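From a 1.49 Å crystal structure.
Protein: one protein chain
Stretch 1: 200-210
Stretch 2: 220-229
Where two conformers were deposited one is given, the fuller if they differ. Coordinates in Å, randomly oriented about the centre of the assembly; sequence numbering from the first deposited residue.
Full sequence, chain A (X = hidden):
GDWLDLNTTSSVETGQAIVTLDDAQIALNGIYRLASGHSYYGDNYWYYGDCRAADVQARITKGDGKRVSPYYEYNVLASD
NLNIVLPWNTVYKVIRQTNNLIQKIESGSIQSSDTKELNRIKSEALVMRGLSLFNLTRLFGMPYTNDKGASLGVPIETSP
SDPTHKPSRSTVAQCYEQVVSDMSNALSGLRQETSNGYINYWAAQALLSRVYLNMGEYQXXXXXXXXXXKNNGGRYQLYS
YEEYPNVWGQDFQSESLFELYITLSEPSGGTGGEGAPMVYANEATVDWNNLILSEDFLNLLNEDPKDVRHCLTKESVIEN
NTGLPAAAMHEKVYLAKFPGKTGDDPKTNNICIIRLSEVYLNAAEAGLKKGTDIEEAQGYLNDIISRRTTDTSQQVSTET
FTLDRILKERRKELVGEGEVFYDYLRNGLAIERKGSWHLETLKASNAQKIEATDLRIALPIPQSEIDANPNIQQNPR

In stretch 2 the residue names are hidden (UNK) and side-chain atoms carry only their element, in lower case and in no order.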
# COMPACT_ATOMS: atom_id res chain seq x y z
N ASN A 200 16.56 -0.04 0.81
CA ASN A 200 17.74 -0.39 0.04
C ASN A 200 17.43 -0.44 -1.46
O ASN A 200 16.31 -0.12 -1.88
CB ASN A 200 18.37 -1.69 0.56
CG ASN A 200 17.55 -2.93 0.21
OD1 ASN A 200 16.49 -2.84 -0.42
ND2 ASN A 200 18.05 -4.11 0.65
N TYR A 201 18.43 -0.82 -2.26
CA TYR A 201 18.29 -0.85 -3.72
C TYR A 201 17.12 -1.74 -4.14
O TYR A 201 16.35 -1.38 -5.04
CB TYR A 201 19.62 -1.30 -4.36
CG TYR A 201 19.55 -1.51 -5.85
CD1 TYR A 201 19.19 -2.73 -6.38
CD2 TYR A 201 19.84 -0.46 -6.72
CE1 TYR A 201 19.13 -2.91 -7.77
CE2 TYR A 201 19.80 -0.63 -8.09
CZ TYR A 201 19.44 -1.84 -8.60
OH TYR A 201 19.39 -1.98 -9.95
N TRP A 202 17.03 -2.91 -3.51
CA TRP A 202 16.01 -3.91 -3.86
C TRP A 202 14.61 -3.38 -3.58
O TRP A 202 13.71 -3.56 -4.41
CB TRP A 202 16.31 -5.25 -3.17
CG TRP A 202 17.73 -5.63 -3.41
CD1 TRP A 202 18.75 -5.60 -2.51
CD2 TRP A 202 18.31 -5.95 -4.68
NE1 TRP A 202 19.92 -5.93 -3.12
CE2 TRP A 202 19.69 -6.12 -4.46
CE3 TRP A 202 17.80 -6.11 -5.97
CZ2 TRP A 202 20.58 -6.46 -5.49
CZ3 TRP A 202 18.67 -6.45 -6.98
CH2 TRP A 202 20.05 -6.61 -6.75
N ALA A 203 14.43 -2.73 -2.43
CA ALA A 203 13.16 -2.11 -2.09
C ALA A 203 12.78 -1.04 -3.12
O ALA A 203 11.63 -0.92 -3.53
CB ALA A 203 13.23 -1.47 -0.70
N ALA A 204 13.75 -0.21 -3.47
CA ALA A 204 13.49 0.87 -4.41
C ALA A 204 13.10 0.36 -5.82
O ALA A 204 12.18 0.88 -6.43
CB ALA A 204 14.69 1.86 -4.48
N GLN A 205 13.78 -0.66 -6.31
CA GLN A 205 13.39 -1.24 -7.59
C GLN A 205 12.02 -1.91 -7.48
O GLN A 205 11.24 -1.81 -8.41
CB GLN A 205 14.45 -2.24 -8.09
CG GLN A 205 15.65 -1.62 -8.75
CD GLN A 205 15.33 -1.11 -10.16
OE1 GLN A 205 14.56 -0.17 -10.32
NE2 GLN A 205 15.87 -1.77 -11.16
N ALA A 206 11.74 -2.57 -6.36
CA ALA A 206 10.42 -3.17 -6.12
C ALA A 206 9.34 -2.09 -6.16
O ALA A 206 8.32 -2.24 -6.85
CB ALA A 206 10.39 -3.90 -4.76
N LEU A 207 9.58 -0.98 -5.47
CA LEU A 207 8.60 0.11 -5.49
C LEU A 207 8.46 0.71 -6.89
O LEU A 207 7.33 1.02 -7.33
CB LEU A 207 8.98 1.21 -4.50
CG LEU A 207 8.87 0.81 -3.03
CD1 LEU A 207 9.61 1.87 -2.16
CD2 LEU A 207 7.38 0.57 -2.62
N LEU A 208 9.56 0.85 -7.61
CA LEU A 208 9.48 1.30 -8.99
C LEU A 208 8.63 0.35 -9.85
O LEU A 208 7.90 0.81 -10.72
CB LEU A 208 10.87 1.50 -9.60
CG LEU A 208 11.50 2.88 -9.33
CD1 LEU A 208 13.04 2.81 -9.61
CD2 LEU A 208 10.82 3.95 -10.20
N SER A 209 8.70 -0.96 -9.60
CA SER A 209 7.83 -1.88 -10.36
C SER A 209 6.36 -1.58 -10.12
O SER A 209 5.55 -1.65 -11.06
CB SER A 209 8.16 -3.37 -10.15
OG SER A 209 7.71 -3.86 -8.90
N ARG A 210 6.00 -1.25 -8.88
CA ARG A 210 4.64 -0.86 -8.56
C ARG A 210 4.26 0.43 -9.24
O ARG A 210 3.18 0.55 -9.78
CB ARG A 210 4.52 -0.73 -7.04
CG ARG A 210 3.14 -0.29 -6.55
CD ARG A 210 3.12 0.03 -5.08
NE ARG A 210 3.33 -1.13 -4.22
CZ ARG A 210 3.51 -1.06 -2.90
NH1 ARG A 210 3.56 0.10 -2.28
NH2 ARG A 210 3.62 -2.17 -2.20
N UNK A 220 9.05 -1.09 -18.43
CA UNK A 220 9.81 -0.54 -17.30
C UNK A 220 9.48 -1.26 -16.00
O UNK A 220 10.36 -1.51 -15.16
c UNK A 220 9.58 3.17 -18.29
n UNK A 220 11.74 3.97 -19.16
c UNK A 220 10.07 1.76 -18.33
c UNK A 220 10.26 3.98 -19.34
c UNK A 220 9.59 0.96 -17.14
N UNK A 221 8.19 -1.57 -15.79
CA UNK A 221 7.78 -2.34 -14.62
C UNK A 221 8.45 -3.70 -14.62
O UNK A 221 8.93 -4.18 -13.56
c UNK A 221 6.24 -2.48 -14.56
N UNK A 222 8.45 -4.34 -15.78
CA UNK A 222 9.05 -5.67 -15.92
C UNK A 222 10.55 -5.64 -15.64
O UNK A 222 11.09 -6.53 -14.97
c UNK A 222 8.79 -6.25 -17.33
o UNK A 222 9.54 -11.86 -17.69
c UNK A 222 8.21 -10.00 -17.10
c UNK A 222 9.02 -7.74 -17.44
c UNK A 222 10.19 -8.26 -17.95
c UNK A 222 8.03 -8.63 -17.02
c UNK A 222 9.38 -10.49 -17.60
c UNK A 222 10.38 -9.64 -18.06
N UNK A 223 11.23 -4.64 -16.20
CA UNK A 223 12.67 -4.52 -15.96
C UNK A 223 12.99 -4.33 -14.47
O UNK A 223 13.89 -5.00 -13.95
c UNK A 223 13.27 -3.76 -18.32
o UNK A 223 13.17 -4.94 -18.67
c UNK A 223 13.27 -3.41 -16.83
o UNK A 223 13.30 -2.83 -19.13
N UNK A 224 12.25 -3.47 -13.79
CA UNK A 224 12.49 -3.24 -12.36
C UNK A 224 12.20 -4.49 -11.55
O UNK A 224 12.99 -4.87 -10.67
c UNK A 224 11.67 -2.07 -11.83
N UNK A 225 11.05 -5.13 -11.81
CA UNK A 225 10.66 -6.32 -11.04
C UNK A 225 11.65 -7.44 -11.28
O UNK A 225 12.09 -8.09 -10.35
c UNK A 225 9.22 -6.76 -11.40
N UNK A 226 12.04 -7.68 -12.53
CA UNK A 226 12.97 -8.79 -12.81
C UNK A 226 14.39 -8.52 -12.31
O UNK A 226 15.12 -9.47 -12.01
c UNK A 226 11.63 -9.86 -14.70
o UNK A 226 13.28 -8.13 -15.15
c UNK A 226 12.98 -9.23 -14.30
N UNK A 227 14.79 -7.26 -12.21
CA UNK A 227 16.05 -6.95 -11.55
C UNK A 227 16.01 -7.52 -10.13
O UNK A 227 16.93 -8.27 -9.76
c UNK A 227 17.64 -5.02 -11.00
o UNK A 227 18.56 -5.84 -10.84
o UNK A 227 17.78 -3.81 -10.76
c UNK A 227 16.27 -5.44 -11.53
N UNK A 228 14.95 -7.25 -9.39
CA UNK A 228 14.83 -7.78 -8.02
C UNK A 228 14.82 -9.32 -8.02
O UNK A 228 15.54 -9.96 -7.26
c UNK A 228 13.64 -5.68 -7.26
c UNK A 228 13.48 -7.87 -5.88
c UNK A 228 13.59 -7.24 -7.30
N UNK A 229 13.99 -9.91 -8.88
CA UNK A 229 13.80 -11.36 -8.92
C UNK A 229 15.09 -12.07 -9.26
O UNK A 229 15.47 -13.04 -8.58
c UNK A 229 12.72 -11.71 -9.94
c UNK A 229 11.35 -11.24 -9.47
c UNK A 229 10.29 -11.22 -10.58
c UNK A 229 12.68 -13.27 -10.21

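Position 220 carries four carbons in a row ending in a nitrogen. The chain leads away from stretch 1 and makes no contact there. An unbranched chain with a terminal amine is lysine, Lys220.

Position 221 has one side-chain carbon. Its backbone O lies 3.6 Å from Ser209 CB, and its CB lies 3.7 Å from Ser209 O. A lone CB means alanine, Ala221.

Position 222 has one carbon, then a ring of six carbons bearing an oxygen. It points away from stretch 1. A phenol ring makes it tyrosine, Tyr222.

Position 223 has two carbons, the second carrying two oxygens. Its end leads away from stretch 1. Two oxygens on the second carbon, with no nitrogen, make this aspartate, Asp223.

Position 224 again has a single carbon, pointing toward stretch 1. Its CB sits 3.5 Å from Gln205 O and 4.3 Å from Leu208 CB. This is alanine, Ala224.

Position 225 also has one carbon. Its CB is 3.8 Å from Ser209 CB. This is alanine, Ala225.

Position 226 has one carbon carrying an oxygen and a carbon. It does not reach stretch 1. The branched hydroxyl side chain is threonine, Thr226. Its OG1 donates to Tyr222 O at 2.7 Å.

Position 227 has two carbons, the second carrying two oxygens, and points toward stretch 1. One oxygen lies near the plane of the Tyr201 ring, at its edge. This carboxylate is aspartate, Asp227. Its OD2 accepts from Tyr201 OH at 2.6 Å and from Gln205 NE2 at 2.8 Å, the latter nearly straight at 173°.

Position 228 has three carbons, forked at the first. One tip packs against Trp202, Gln205 and Ala206. This is valine, Val228. Its CG2 is 3.6 Å from Trp202 O and 3.6 Å from Gln205 CB.

Position 229 has four carbons, forked at the first, with one arm two carbons long. It points away from stretch 1. This is isoleucine, Ile229.

The two helices run roughly antiparallel, with 150° between their N-to-C directions and axes 7.7 Å apart at closest. Small side chains line the close part of the contact: the CA atoms of Ser209 and Ala221 are 4.3 Å apart. Toward the other end, Val228 packs beside Trp202, whose CE3 is 4.4 Å from Val228 CG2. Asp227 adds the polar link, one carboxylate oxygen serving both Tyr201 and Gln205. The contact joins close packing to two hydrogen bonds that share one acceptor.

Stretch 2, residues 220-229: KAYDAATDVI
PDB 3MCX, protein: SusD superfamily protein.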